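Local coordinates for protein N-acetylmuramoyl-L-alanine amidase amiD (Escherichia coli, PDB 3D2Y) that hydrolyses, with a catalytic zinc ion, the amide link between N-acetylmuramoyl residues and L-amino acids in certain cell-wall glycopeptides, at residues Leu32-Thr37 against Pro164-Gln169; Ser43-Leu48 against His56-Ala61; Thr47-Gln52 against Trp73-Glu78; Pro132-Ile137 against Gln174-Trp179. All blocks are in the same frame, centred on the assembly; numbering follows the deposited sequence. Where two conformers were deposited one is given.

Interactions 1 and 2 are buried, whereas 3 and 4 are partly buried and reach the surface. Interaction 1 sets strand 31-36 of the central sheet against aromatic side chains. Interactions 2 and 3 share Leu-48 and the C-terminal part of helix 41-48; one meets strand 57-59, the other the loop just after its neighbour, strand 73-74. Both are aliphatic. Interaction 4 packs helix 124-141 against the loop after helix 168-173, and it alone has a hydrogen bond across its segments. Interactions 1 and 2 touch through Thr-37, which is close to Ser-44 and Leu-58. Interactions 1 and 4 touch through Trp-168 and Trp-179, and through Leu-32 and Ala-134.

Interaction 1: residues Leu32-Thr37 against Pro164-Gln169; sequences LVIHYT and PLFPWQ
Trp-168 N donates a backbone hydrogen bond to Phe-166 O, 3.0 Å long. This bond closes an inverse gamma turn centred on Pro-167. The turn brings two aromatic side chains together, and both meet Ile-34. The Ile-34 branches divide the work. CG2 lies over one face of the Phe-166 ring, 4.2 Å from the ring centroid and 27° off its normal. This is a CH-pi contact, and the nearest ring atom is Phe-166 CZ, 3.8 Å from Ile-34 CG2. The other branch, CG1, goes to the indole. Ile-34 CG1 is 3.8 Å from Trp-168 CH2, with an approach that is oblique to the ring. With chi1 near -50°, CG1 lies beside the backbone N and CG2 beside the carbonyl carbon, which spreads the two branches over two rings. The rings also support each other. Phe-166 CD1 sits above one face of the indole, offset toward its rim, and Trp-168 CG lies at the Phe-166 edge, in the ring plane. Pro-167 CD packs on the Phe-166 face opposite Ile-34 CG2. The contact is apolar and buried. His-35, the next residue of the strand, is a ligand of the catalytic zinc, and the Ile-34 side chain is about 7 Å from those of the other two ligands, His-151 and Asp-161. Phe-166 also meets Phe-122 edge-to-face, and Trp-168 stacks on His-233. Strand 31-36 runs between parallel strands 100-105 and 148-150. Phe-166 reaches Leu-105 on the first of these and Ile-127 and Leu-130 on helix 124-141, while Trp-168 opens helix 168-173.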
loop_
_atom_site.group_PDB
_atom_site.type_symbol
_atom_site.label_atom_id
_atom_site.label_comp_id
_atom_site.label_asym_id
_atom_site.label_seq_id
_atom_site.Cartn_x
_atom_site.Cartn_y
_atom_site.Cartn_z
ATOM N N LEU A 32 -6.017 -0.130 0.909
ATOM C CA LEU A 32 -5.310 -0.112 2.214
ATOM C C LEU A 32 -3.873 0.256 1.992
ATOM O O LEU A 32 -3.122 -0.493 1.330
ATOM C CB LEU A 32 -5.381 -1.486 2.869
ATOM C CG LEU A 32 -4.790 -1.639 4.266
ATOM C CD1 LEU A 32 -5.416 -0.586 5.205
ATOM C CD2 LEU A 32 -4.916 -3.085 4.846
ATOM N N VAL A 33 -3.482 1.415 2.535
ATOM C CA VAL A 33 -2.131 1.952 2.363
ATOM C C VAL A 33 -1.219 1.769 3.631
ATOM O O VAL A 33 -1.574 2.197 4.717
ATOM C CB VAL A 33 -2.139 3.465 1.994
ATOM C CG1 VAL A 33 -0.718 3.955 1.766
ATOM C CG2 VAL A 33 -2.977 3.733 0.733
ATOM N N ILE A 34 -0.044 1.169 3.443
ATOM C CA ILE A 34 0.909 0.964 4.544
ATOM C C ILE A 34 1.993 2.050 4.559
ATOM O O ILE A 34 2.592 2.348 3.522
ATOM C CB ILE A 34 1.566 -0.451 4.487
ATOM C CG1 ILE A 34 0.484 -1.525 4.329
ATOM C CG2 ILE A 34 2.324 -0.731 5.750
ATOM C CD1 ILE A 34 -0.543 -1.572 5.503
ATOM N N HIS A 35 2.233 2.619 5.739
ATOM C CA HIS A 35 3.242 3.680 5.939
ATOM C C HIS A 35 4.199 3.293 7.039
ATOM O O HIS A 35 3.826 2.461 7.895
ATOM C CB HIS A 35 2.567 4.991 6.432
ATOM C CG HIS A 35 1.530 5.555 5.501
ATOM N ND1 HIS A 35 1.825 6.538 4.580
ATOM C CD2 HIS A 35 0.204 5.304 5.385
ATOM C CE1 HIS A 35 0.728 6.841 3.909
ATOM N NE2 HIS A 35 -0.266 6.093 4.365
ATOM N N TYR A 36 5.378 3.915 7.076
ATOM C CA TYR A 36 6.120 4.064 8.356
ATOM C C TYR A 36 6.141 5.528 8.817
ATOM O O TYR A 36 5.961 6.460 8.014
ATOM C CB TYR A 36 7.559 3.453 8.382
ATOM C CG TYR A 36 8.510 3.943 7.305
ATOM C CD1 TYR A 36 8.789 5.313 7.124
ATOM C CD2 TYR A 36 9.134 3.029 6.433
ATOM C CE1 TYR A 36 9.624 5.744 6.093
ATOM C CE2 TYR A 36 10.013 3.462 5.418
ATOM C CZ TYR A 36 10.236 4.824 5.244
ATOM O OH TYR A 36 11.080 5.289 4.233
ATOM N N THR A 37 6.438 5.721 10.096
ATOM C CA THR A 37 6.319 7.044 10.725
ATOM C C THR A 37 7.591 7.857 10.560
ATOM O O THR A 37 7.555 9.085 10.558
ATOM C CB THR A 37 6.009 6.934 12.246
ATOM O OG1 THR A 37 7.059 6.269 12.977
ATOM C CG2 THR A 37 4.748 6.225 12.494
ATOM N N PRO A 164 11.937 -1.346 1.521
ATOM C CA PRO A 164 12.318 -2.675 1.038
ATOM C C PRO A 164 12.469 -3.736 2.155
ATOM O O PRO A 164 12.598 -4.933 1.849
ATOM C CB PRO A 164 13.627 -2.394 0.310
ATOM C CG PRO A 164 14.247 -1.274 1.170
ATOM C CD PRO A 164 13.039 -0.381 1.440
ATOM N N LEU A 165 12.446 -3.321 3.433
ATOM C CA LEU A 165 12.522 -4.278 4.559
ATOM C C LEU A 165 11.117 -4.683 5.050
ATOM O O LEU A 165 10.964 -5.592 5.880
ATOM C CB LEU A 165 13.403 -3.739 5.691
ATOM C CG LEU A 165 14.919 -3.656 5.358
ATOM C CD1 LEU A 165 15.686 -3.291 6.566
ATOM C CD2 LEU A 165 15.471 -4.974 4.823
ATOM N N PHE A 166 10.102 -4.031 4.505
ATOM C CA PHE A 166 8.715 -4.397 4.808
ATOM C C PHE A 166 8.361 -5.783 4.246
ATOM O O PHE A 166 8.541 -6.007 3.050
ATOM C CB PHE A 166 7.679 -3.345 4.338
ATOM C CG PHE A 166 6.311 -3.626 4.869
ATOM C CD1 PHE A 166 5.342 -4.222 4.064
ATOM C CD2 PHE A 166 6.024 -3.385 6.216
ATOM C CE1 PHE A 166 4.059 -4.544 4.622
ATOM C CE2 PHE A 166 4.797 -3.692 6.761
ATOM C CZ PHE A 166 3.797 -4.264 5.947
ATOM N N PRO A 167 7.864 -6.712 5.113
ATOM C CA PRO A 167 7.689 -8.114 4.692
ATOM C C PRO A 167 6.400 -8.437 3.896
ATOM O O PRO A 167 5.511 -9.118 4.405
ATOM C CB PRO A 167 7.770 -8.878 6.035
ATOM C CG PRO A 167 7.190 -7.905 7.051
ATOM C CD PRO A 167 7.503 -6.506 6.538
ATOM N N TRP A 168 6.314 -7.927 2.655
ATOM C CA TRP A 168 5.129 -8.116 1.789
ATOM C C TRP A 168 4.790 -9.585 1.517
ATOM O O TRP A 168 3.610 -9.976 1.580
ATOM C CB TRP A 168 5.300 -7.373 0.468
ATOM C CG TRP A 168 5.202 -5.876 0.596
ATOM C CD1 TRP A 168 6.228 -4.987 0.553
ATOM C CD2 TRP A 168 4.011 -5.105 0.870
ATOM N NE1 TRP A 168 5.759 -3.686 0.727
ATOM C CE2 TRP A 168 4.398 -3.726 0.901
ATOM C CE3 TRP A 168 2.658 -5.435 1.054
ATOM C CZ2 TRP A 168 3.487 -2.682 1.131
ATOM C CZ3 TRP A 168 1.730 -4.391 1.266
ATOM C CH2 TRP A 168 2.166 -3.020 1.309
ATOM N N GLN A 169 5.820 -10.387 1.207
ATOM C CA GLN A 169 5.627 -11.824 0.942
ATOM C C GLN A 169 5.060 -12.572 2.166
ATOM O O GLN A 169 4.134 -13.368 2.028
ATOM C CB GLN A 169 6.915 -12.505 0.454
ATOM C CG GLN A 169 6.601 -13.721 -0.419
ATOM C CD GLN A 169 7.813 -14.540 -0.801
ATOM O OE1 GLN A 169 8.952 -14.061 -0.793
ATOM N NE2 GLN A 169 7.565 -15.787 -1.173
#

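Interaction 2: residues Ser43-Leu48 against His56-Ala61; sequences SSLATL and HYLVPA
Leu-45 and Leu-58 mark the closest approach of the two backbones, with their CA atoms 7.6 Å apart. Helix 43-48 runs antiparallel to strand 57-59, at 172°, and the two axes come within 10.1 Å. Leu-58 points its side chain at the helix and carries the contact from the strand side. Its CG is anti to the backbone N, chi1 175°, which extends the two methyl groups toward the helix. They take different partners. Leu-58 CD2 lies against the helix backbone, 3.8 Å from Leu-45 CA, and 3.9 Å from Leu-45 CB. The Leu-45 and Leu-58 side chains cross at about a right angle. The second methyl, Leu-58 CD1, is 3.9 Å from Leu-48 CD1. It also lies 4.2 Å from Ser-44 CB. Leu-58 therefore fits among residues at positions i, i+1 and i+4 of the helix. Ser-44 gives only its carbon to this packing. Its hydroxyl bonds to Asp-40 O and probably also to Thr-37 OG1. Thr-37 is a substrate-binding residue. Leu-48 also packs on Glu-104, the proton acceptor, and the bound peptide packs on Ser-44, Thr-47 and Leu-48. The helix thus presents carbon to the strand, while some of its side chains also border the substrate. No hydrogen bond joins the segments. The contact between the two segments is apolar packing, one leucine against a helix face, and the polar atom of Ser-44 is satisfied by partners outside the pair.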
loop_
_atom_site.group_PDB
_atom_site.type_symbol
_atom_site.label_atom_id
_atom_site.label_comp_id
_atom_site.label_asym_id
_atom_site.label_seq_id
_atom_site.Cartn_x
_atom_site.Cartn_y
_atom_site.Cartn_z
ATOM N N SER A 43 6.047 11.104 19.431
ATOM C CA SER A 43 6.208 12.106 18.386
ATOM C C SER A 43 5.272 11.858 17.183
ATOM O O SER A 43 4.681 12.789 16.645
ATOM C CB SER A 43 7.667 12.196 17.950
ATOM O OG SER A 43 8.509 12.395 19.078
ATOM N N SER A 44 5.127 10.604 16.778
ATOM C CA SER A 44 4.254 10.273 15.609
ATOM C C SER A 44 2.801 10.559 16.018
ATOM O O SER A 44 2.001 11.090 15.231
ATOM C CB SER A 44 4.413 8.807 15.175
ATOM O OG SER A 44 5.750 8.538 14.790
ATOM N N LEU A 45 2.448 10.182 17.252
ATOM C CA LEU A 45 1.067 10.400 17.706
ATOM C C LEU A 45 0.740 11.908 17.700
ATOM O O LEU A 45 -0.307 12.321 17.224
ATOM C CB LEU A 45 0.866 9.748 19.086
ATOM C CG LEU A 45 -0.521 9.899 19.685
ATOM C CD1 LEU A 45 -1.601 9.240 18.829
ATOM C CD2 LEU A 45 -0.474 9.209 21.035
ATOM N N ALA A 46 1.677 12.723 18.186
ATOM C CA ALA A 46 1.549 14.177 18.154
ATOM C C ALA A 46 1.289 14.675 16.712
ATOM O O ALA A 46 0.324 15.409 16.433
ATOM C CB ALA A 46 2.820 14.834 18.752
ATOM N N THR A 47 2.124 14.215 15.792
ATOM C CA THR A 47 2.098 14.686 14.414
ATOM C C THR A 47 0.812 14.246 13.710
ATOM O O THR A 47 0.166 15.048 13.050
ATOM C CB THR A 47 3.336 14.184 13.612
ATOM O OG1 THR A 47 4.554 14.694 14.192
ATOM C CG2 THR A 47 3.245 14.596 12.152
ATOM N N LEU A 48 0.432 12.991 13.891
ATOM C CA LEU A 48 -0.758 12.449 13.245
ATOM C C LEU A 48 -2.098 12.898 13.822
ATOM O O LEU A 48 -3.165 12.498 13.310
ATOM C CB LEU A 48 -0.679 10.931 13.241
ATOM C CG LEU A 48 0.483 10.344 12.436
ATOM C CD1 LEU A 48 0.763 8.872 12.821
ATOM C CD2 LEU A 48 0.269 10.529 10.914
ATOM N N HIS A 56 -5.567 6.522 9.890
ATOM C CA HIS A 56 -6.614 5.828 10.660
ATOM C C HIS A 56 -6.065 5.015 11.804
ATOM O O HIS A 56 -6.640 5.018 12.884
ATOM C CB HIS A 56 -7.456 4.945 9.774
ATOM C CG HIS A 56 -8.128 5.684 8.669
ATOM N ND1 HIS A 56 -7.553 5.882 7.425
ATOM C CD2 HIS A 56 -9.349 6.276 8.623
ATOM C CE1 HIS A 56 -8.388 6.570 6.669
ATOM N NE2 HIS A 56 -9.486 6.825 7.371
ATOM N N TYR A 57 -4.923 4.354 11.576
ATOM C CA TYR A 57 -4.288 3.564 12.619
ATOM C C TYR A 57 -2.796 3.894 12.785
ATOM O O TYR A 57 -2.092 4.297 11.844
ATOM C CB TYR A 57 -4.494 2.073 12.334
ATOM C CG TYR A 57 -5.932 1.658 12.205
ATOM C CD1 TYR A 57 -6.669 1.323 13.343
ATOM C CD2 TYR A 57 -6.548 1.591 10.965
ATOM C CE1 TYR A 57 -7.996 0.932 13.243
ATOM C CE2 TYR A 57 -7.898 1.207 10.842
ATOM C CZ TYR A 57 -8.598 0.885 12.007
ATOM O OH TYR A 57 -9.898 0.482 12.022
ATOM N N LEU A 58 -2.357 3.796 14.023
ATOM C CA LEU A 58 -0.946 3.900 14.371
ATOM C C LEU A 58 -0.529 2.669 15.210
ATOM O O LEU A 58 -1.061 2.451 16.327
ATOM C CB LEU A 58 -0.669 5.215 15.129
ATOM C CG LEU A 58 0.745 5.473 15.704
ATOM C CD1 LEU A 58 1.848 5.550 14.613
ATOM C CD2 LEU A 58 0.730 6.777 16.500
ATOM N N VAL A 59 0.395 1.867 14.662
ATOM C CA VAL A 59 0.858 0.639 15.315
ATOM C C VAL A 59 2.247 0.885 15.938
ATOM O O VAL A 59 3.181 1.182 15.205
ATOM C CB VAL A 59 0.947 -0.567 14.335
ATOM C CG1 VAL A 59 1.176 -1.878 15.158
ATOM C CG2 VAL A 59 -0.387 -0.679 13.482
ATOM N N PRO A 60 2.380 0.766 17.287
ATOM C CA PRO A 60 3.737 0.926 17.842
ATOM C C PRO A 60 4.707 -0.144 17.287
ATOM O O PRO A 60 4.285 -1.177 16.783
ATOM C CB PRO A 60 3.525 0.723 19.359
ATOM C CG PRO A 60 2.110 0.910 19.614
ATOM C CD PRO A 60 1.406 0.452 18.345
ATOM N N ALA A 61 5.991 0.086 17.449
ATOM C CA ALA A 61 7.016 -0.881 17.041
ATOM C C ALA A 61 6.845 -2.203 17.771
ATOM O O ALA A 61 7.042 -3.258 17.183
ATOM C CB ALA A 61 8.397 -0.327 17.337
#

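Interaction 3: residues Thr47-Gln52 against Trp73-Glu78; sequences TLTDKQ and WQLVPE
Leu-75 touches Leu-48 and Thr-49 with one methyl each. Leu-75 CD1 lies 3.7 Å from Leu-48 CB and 4.0 Å from Leu-48 O, so it meets the base of that side chain and its carbonyl. Leu-75 CD2 lies 3.9 Å from Thr-49 CG2. The Thr-49 and Leu-75 side chains cross at about a right angle. The contact is carbon on carbon apart from the Leu-48 carbonyl, and no hydrogen bond joins the segments. Thr-49 is turned by its hydroxyl. With chi1 59°, OG1 sits between the backbone N and the carbonyl carbon, where it hydrogen-bonds to Leu-45 O and Ala-46 O. The methyl CG2 then takes the place that meets Leu-75. Asp-50 N bonds to Thr-47 O, 3.1 Å, which holds the turn around Leu-48 and Thr-49. A backbone hydrogen bond with His-56 holds Leu-75 in place. One methyl meets the buried Leu-48 and the other the exposed Thr-49. Leu-75 comes just after strand 73-74, an outermost strand of the mixed sheet that pairs antiparallel with strand 57-59. Leu-48 and Thr-49 lie near the C-terminal part of helix 41-48. The contact therefore ties this part of the helix to the loop leaving the sheet edge, beside the packing of the same helix on strand 57-59.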
loop_
_atom_site.group_PDB
_atom_site.type_symbol
_atom_site.label_atom_id
_atom_site.label_comp_id
_atom_site.label_asym_id
_atom_site.label_seq_id
_atom_site.Cartn_x
_atom_site.Cartn_y
_atom_site.Cartn_z
ATOM N N THR A 47 2.124 14.215 15.792
ATOM C CA THR A 47 2.098 14.686 14.414
ATOM C C THR A 47 0.812 14.246 13.710
ATOM O O THR A 47 0.166 15.048 13.050
ATOM C CB THR A 47 3.336 14.184 13.612
ATOM O OG1 THR A 47 4.554 14.694 14.192
ATOM C CG2 THR A 47 3.245 14.596 12.152
ATOM N N LEU A 48 0.432 12.991 13.891
ATOM C CA LEU A 48 -0.758 12.449 13.245
ATOM C C LEU A 48 -2.098 12.898 13.822
ATOM O O LEU A 48 -3.165 12.498 13.310
ATOM C CB LEU A 48 -0.679 10.931 13.241
ATOM C CG LEU A 48 0.483 10.344 12.436
ATOM C CD1 LEU A 48 0.763 8.872 12.821
ATOM C CD2 LEU A 48 0.269 10.529 10.914
ATOM N N THR A 49 -2.054 13.695 14.884
ATOM C CA THR A 49 -3.265 14.308 15.452
ATOM C C THR A 49 -3.248 15.831 15.288
ATOM O O THR A 49 -4.135 16.540 15.804
ATOM C CB THR A 49 -3.533 13.890 16.921
ATOM O OG1 THR A 49 -2.431 14.258 17.775
ATOM C CG2 THR A 49 -3.731 12.359 17.026
ATOM N N ASP A 50 -2.265 16.325 14.537
ATOM C CA ASP A 50 -2.151 17.757 14.277
ATOM C C ASP A 50 -2.902 18.111 13.002
ATOM O O ASP A 50 -3.765 17.352 12.519
ATOM C CB ASP A 50 -0.685 18.225 14.201
ATOM C CG ASP A 50 -0.423 19.496 15.047
ATOM O OD1 ASP A 50 -0.667 19.445 16.279
ATOM O OD2 ASP A 50 0.036 20.537 14.499
ATOM N N LYS A 51 -2.595 19.266 12.446
ATOM C CA LYS A 51 -3.484 19.774 11.422
ATOM C C LYS A 51 -2.956 19.632 9.980
ATOM O O LYS A 51 -3.583 20.121 9.048
ATOM C CB LYS A 51 -4.008 21.169 11.787
ATOM C CG LYS A 51 -2.999 22.086 12.444
ATOM C CD LYS A 51 -2.407 23.056 11.430
ATOM C CE LYS A 51 -1.791 24.264 12.133
ATOM N NZ LYS A 51 -2.362 25.509 11.529
ATOM N N GLN A 52 -1.842 18.918 9.815
ATOM C CA GLN A 52 -1.254 18.695 8.490
ATOM C C GLN A 52 -1.425 17.260 7.979
ATOM O O GLN A 52 -1.677 17.039 6.803
ATOM C CB GLN A 52 0.221 19.118 8.479
ATOM C CG GLN A 52 0.406 20.631 8.640
ATOM C CD GLN A 52 1.859 21.056 8.685
ATOM O OE1 GLN A 52 2.566 21.008 7.673
ATOM N NE2 GLN A 52 2.308 21.508 9.857
ATOM N N TRP A 73 -3.513 2.054 18.013
ATOM C CA TRP A 73 -4.203 3.335 18.190
ATOM C C TRP A 73 -5.019 3.644 16.946
ATOM O O TRP A 73 -4.507 3.501 15.848
ATOM C CB TRP A 73 -3.195 4.457 18.499
ATOM C CG TRP A 73 -2.950 4.619 19.991
ATOM C CD1 TRP A 73 -3.415 5.621 20.774
ATOM C CD2 TRP A 73 -2.219 3.738 20.845
ATOM N NE1 TRP A 73 -2.994 5.451 22.068
ATOM C CE2 TRP A 73 -2.251 4.303 22.141
ATOM C CE3 TRP A 73 -1.504 2.543 20.638
ATOM C CZ2 TRP A 73 -1.640 3.693 23.248
ATOM C CZ3 TRP A 73 -0.885 1.932 21.742
ATOM C CH2 TRP A 73 -0.956 2.518 23.036
ATOM N N GLN A 74 -6.306 3.955 17.125
ATOM C CA GLN A 74 -7.149 4.413 16.000
ATOM C C GLN A 74 -7.411 5.892 16.179
ATOM O O GLN A 74 -7.873 6.339 17.238
ATOM C CB GLN A 74 -8.431 3.572 15.792
ATOM C CG GLN A 74 -9.352 4.136 14.653
ATOM C CD GLN A 74 -10.600 3.353 14.358
ATOM O OE1 GLN A 74 -11.214 3.533 13.286
ATOM N NE2 GLN A 74 -11.001 2.498 15.269
ATOM N N LEU A 75 -7.063 6.664 15.154
ATOM C CA LEU A 75 -7.052 8.106 15.245
ATOM C C LEU A 75 -8.199 8.744 14.486
ATOM O O LEU A 75 -8.541 9.884 14.742
ATOM C CB LEU A 75 -5.715 8.654 14.713
ATOM C CG LEU A 75 -4.434 8.129 15.353
ATOM C CD1 LEU A 75 -3.240 8.720 14.655
ATOM C CD2 LEU A 75 -4.363 8.464 16.874
ATOM N N VAL A 76 -8.764 8.010 13.523
ATOM C CA VAL A 76 -9.740 8.561 12.583
ATOM C C VAL A 76 -10.740 7.458 12.271
ATOM O O VAL A 76 -10.315 6.346 11.956
ATOM C CB VAL A 76 -9.116 9.089 11.239
ATOM C CG1 VAL A 76 -10.249 9.518 10.204
ATOM C CG2 VAL A 76 -8.119 10.232 11.475
ATOM N N PRO A 77 -12.063 7.741 12.442
ATOM C CA PRO A 77 -13.099 6.748 12.066
ATOM C C PRO A 77 -12.917 6.377 10.590
ATOM O O PRO A 77 -12.599 7.239 9.775
ATOM C CB PRO A 77 -14.419 7.498 12.287
ATOM C CG PRO A 77 -14.099 8.577 13.288
ATOM C CD PRO A 77 -12.671 8.998 12.921
ATOM N N GLU A 78 -13.099 5.091 10.281
ATOM C CA GLU A 78 -12.811 4.539 8.953
ATOM C C GLU A 78 -13.751 5.162 7.944
ATOM O O GLU A 78 -13.404 5.236 6.773
ATOM C CB GLU A 78 -12.992 3.007 8.915
ATOM C CG GLU A 78 -11.948 2.177 9.684
ATOM C CD GLU A 78 -12.075 0.647 9.451
ATOM O OE1 GLU A 78 -13.124 0.195 8.938
ATOM O OE2 GLU A 78 -11.119 -0.084 9.792
#

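Interaction 4: residues Pro132-Ile137 against Gln174-Trp179; sequences PLAKDI and QGIGAW
Lys-135 bends at chi3, 102°, and again at chi4, and this curls its chain toward Gln-174. Its CG lies beside the backbone N, anti to the carbonyl carbon, and touches Ile-176 before the chain bends. The bends bring Lys-135 NZ to Gln-174 O, 3.2 Å away, as the hydrogen bond across the segments. The C=O to donor angle is 139°, and NZ is tilted 22° from the carbonyl plane. The bond is therefore bent at the carbonyl rather than straight. The CE carbon passes close by, 3.4 Å from Lys-135 CE to Gln-174 O. Beneath the polar end lies an apolar patch. Ile-176 extends CD1 between Ala-134 and Lys-135. Ala-134 CB is 3.8 Å from Ile-176 CD1, and Lys-135 CG is likewise 3.8 Å from Ile-176 CD1. Ile-176 CG2 adds a second touch, 4.0 Å from Ala-134 CB. The Lys-135 and Ile-176 side chains cross at about a right angle; the lysine CG touches the isoleucine and NZ goes on to the Gln-174 carbonyl. Ile-131 and Ile-138 of helix 124-141 also meet Ile-176. The contact lies away from the catalytic residues. The start of the loop caps the C-terminal end of helix 168-173 in a Schellman motif. Gly-175 has positive phi and is the C-prime residue, with Ile-176 N bonded to Leu-171 O and Gly-175 N to Ala-172 O. Ile-176 also packs on Leu-171, the apolar pairing characteristic of that motif, and the same side chain docks this helix end on helix 124-141.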
loop_
_atom_site.group_PDB
_atom_site.type_symbol
_atom_site.label_atom_id
_atom_site.label_comp_id
_atom_site.label_asym_id
_atom_site.label_seq_id
_atom_site.Cartn_x
_atom_site.Cartn_y
_atom_site.Cartn_z
ATOM N N PRO A 132 -3.957 -9.323 11.932
ATOM C CA PRO A 132 -5.417 -9.379 12.194
ATOM C C PRO A 132 -6.186 -8.072 11.909
ATOM O O PRO A 132 -7.359 -8.120 11.544
ATOM C CB PRO A 132 -5.493 -9.780 13.662
ATOM C CG PRO A 132 -4.186 -9.319 14.232
ATOM C CD PRO A 132 -3.184 -9.552 13.169
ATOM N N LEU A 133 -5.530 -6.925 12.041
ATOM C CA LEU A 133 -6.159 -5.652 11.737
ATOM C C LEU A 133 -6.329 -5.517 10.222
ATOM O O LEU A 133 -7.419 -5.203 9.730
ATOM C CB LEU A 133 -5.317 -4.496 12.312
ATOM C CG LEU A 133 -5.730 -3.086 11.837
ATOM C CD1 LEU A 133 -7.174 -2.722 12.293
ATOM C CD2 LEU A 133 -4.674 -2.050 12.241
ATOM N N ALA A 134 -5.266 -5.789 9.469
ATOM C CA ALA A 134 -5.379 -5.799 7.977
ATOM C C ALA A 134 -6.442 -6.799 7.489
ATOM O O ALA A 134 -7.246 -6.460 6.633
ATOM C CB ALA A 134 -4.020 -6.094 7.342
ATOM N N LYS A 135 -6.463 -8.008 8.059
ATOM C CA LYS A 135 -7.451 -9.014 7.665
ATOM C C LYS A 135 -8.877 -8.501 7.895
ATOM O O LYS A 135 -9.751 -8.676 7.051
ATOM C CB LYS A 135 -7.215 -10.354 8.397
ATOM C CG LYS A 135 -5.958 -11.071 7.890
ATOM C CD LYS A 135 -5.678 -12.368 8.614
ATOM C CE LYS A 135 -6.116 -13.547 7.769
ATOM N NZ LYS A 135 -5.231 -14.761 8.016
ATOM N N ASP A 136 -9.108 -7.847 9.032
ATOM C CA ASP A 136 -10.431 -7.380 9.359
ATOM C C ASP A 136 -10.827 -6.300 8.374
ATOM O O ASP A 136 -11.951 -6.311 7.835
ATOM C CB ASP A 136 -10.520 -6.833 10.779
ATOM C CG ASP A 136 -10.602 -7.931 11.844
ATOM O OD1 ASP A 136 -10.751 -9.153 11.540
ATOM O OD2 ASP A 136 -10.513 -7.538 13.014
ATOM N N ILE A 137 -9.901 -5.402 8.099
ATOM C CA ILE A 137 -10.165 -4.299 7.166
ATOM C C ILE A 137 -10.483 -4.790 5.765
ATOM O O ILE A 137 -11.509 -4.384 5.161
ATOM C CB ILE A 137 -9.005 -3.251 7.156
ATOM C CG1 ILE A 137 -8.878 -2.627 8.536
ATOM C CG2 ILE A 137 -9.339 -2.120 6.166
ATOM C CD1 ILE A 137 -7.552 -1.878 8.711
ATOM N N GLN A 174 -0.301 -14.823 4.454
ATOM C CA GLN A 174 -1.433 -14.679 5.384
ATOM C C GLN A 174 -2.735 -14.142 4.716
ATOM O O GLN A 174 -3.737 -13.828 5.399
ATOM C CB GLN A 174 -1.018 -13.794 6.571
ATOM C CG GLN A 174 0.122 -14.350 7.399
ATOM C CD GLN A 174 -0.293 -15.542 8.213
ATOM O OE1 GLN A 174 0.357 -16.584 8.179
ATOM N NE2 GLN A 174 -1.392 -15.403 8.953
ATOM N N GLY A 175 -2.713 -14.038 3.389
ATOM C CA GLY A 175 -3.860 -13.572 2.597
ATOM C C GLY A 175 -3.978 -12.063 2.530
ATOM O O GLY A 175 -5.041 -11.529 2.186
ATOM N N ILE A 176 -2.888 -11.377 2.877
ATOM C CA ILE A 176 -2.824 -9.911 2.839
ATOM C C ILE A 176 -1.915 -9.382 1.729
ATOM O O ILE A 176 -0.689 -9.353 1.862
ATOM C CB ILE A 176 -2.377 -9.308 4.168
ATOM C CG1 ILE A 176 -3.242 -9.859 5.329
ATOM C CG2 ILE A 176 -2.372 -7.737 4.095
ATOM C CD1 ILE A 176 -2.654 -9.579 6.726
ATOM N N GLY A 177 -2.542 -8.877 0.682
ATOM C CA GLY A 177 -1.821 -8.281 -0.457
ATOM C C GLY A 177 -1.443 -9.246 -1.568
ATOM O O GLY A 177 -1.548 -10.482 -1.440
ATOM N N ALA A 178 -0.982 -8.651 -2.661
ATOM C CA ALA A 178 -0.675 -9.325 -3.946
ATOM C C ALA A 178 0.727 -9.937 -3.943
ATOM O O ALA A 178 1.688 -9.371 -3.415
ATOM C CB ALA A 178 -0.772 -8.300 -5.097
ATOM N N TRP A 179 0.850 -11.118 -4.517
ATOM C CA TRP A 179 2.194 -11.686 -4.760
ATOM C C TRP A 179 2.077 -12.597 -5.968
ATOM O O TRP A 179 1.076 -13.306 -6.074
ATOM C CB TRP A 179 2.704 -12.439 -3.533
ATOM C CG TRP A 179 4.187 -12.632 -3.532
ATOM C CD1 TRP A 179 4.872 -13.776 -3.897
ATOM C CD2 TRP A 179 5.185 -11.654 -3.196
ATOM N NE1 TRP A 179 6.238 -13.568 -3.773
ATOM C CE2 TRP A 179 6.451 -12.271 -3.369
ATOM C CE3 TRP A 179 5.135 -10.312 -2.771
ATOM C CZ2 TRP A 179 7.668 -11.598 -3.100
ATOM C CZ3 TRP A 179 6.340 -9.642 -2.539
ATOM C CH2 TRP A 179 7.584 -10.285 -2.709
#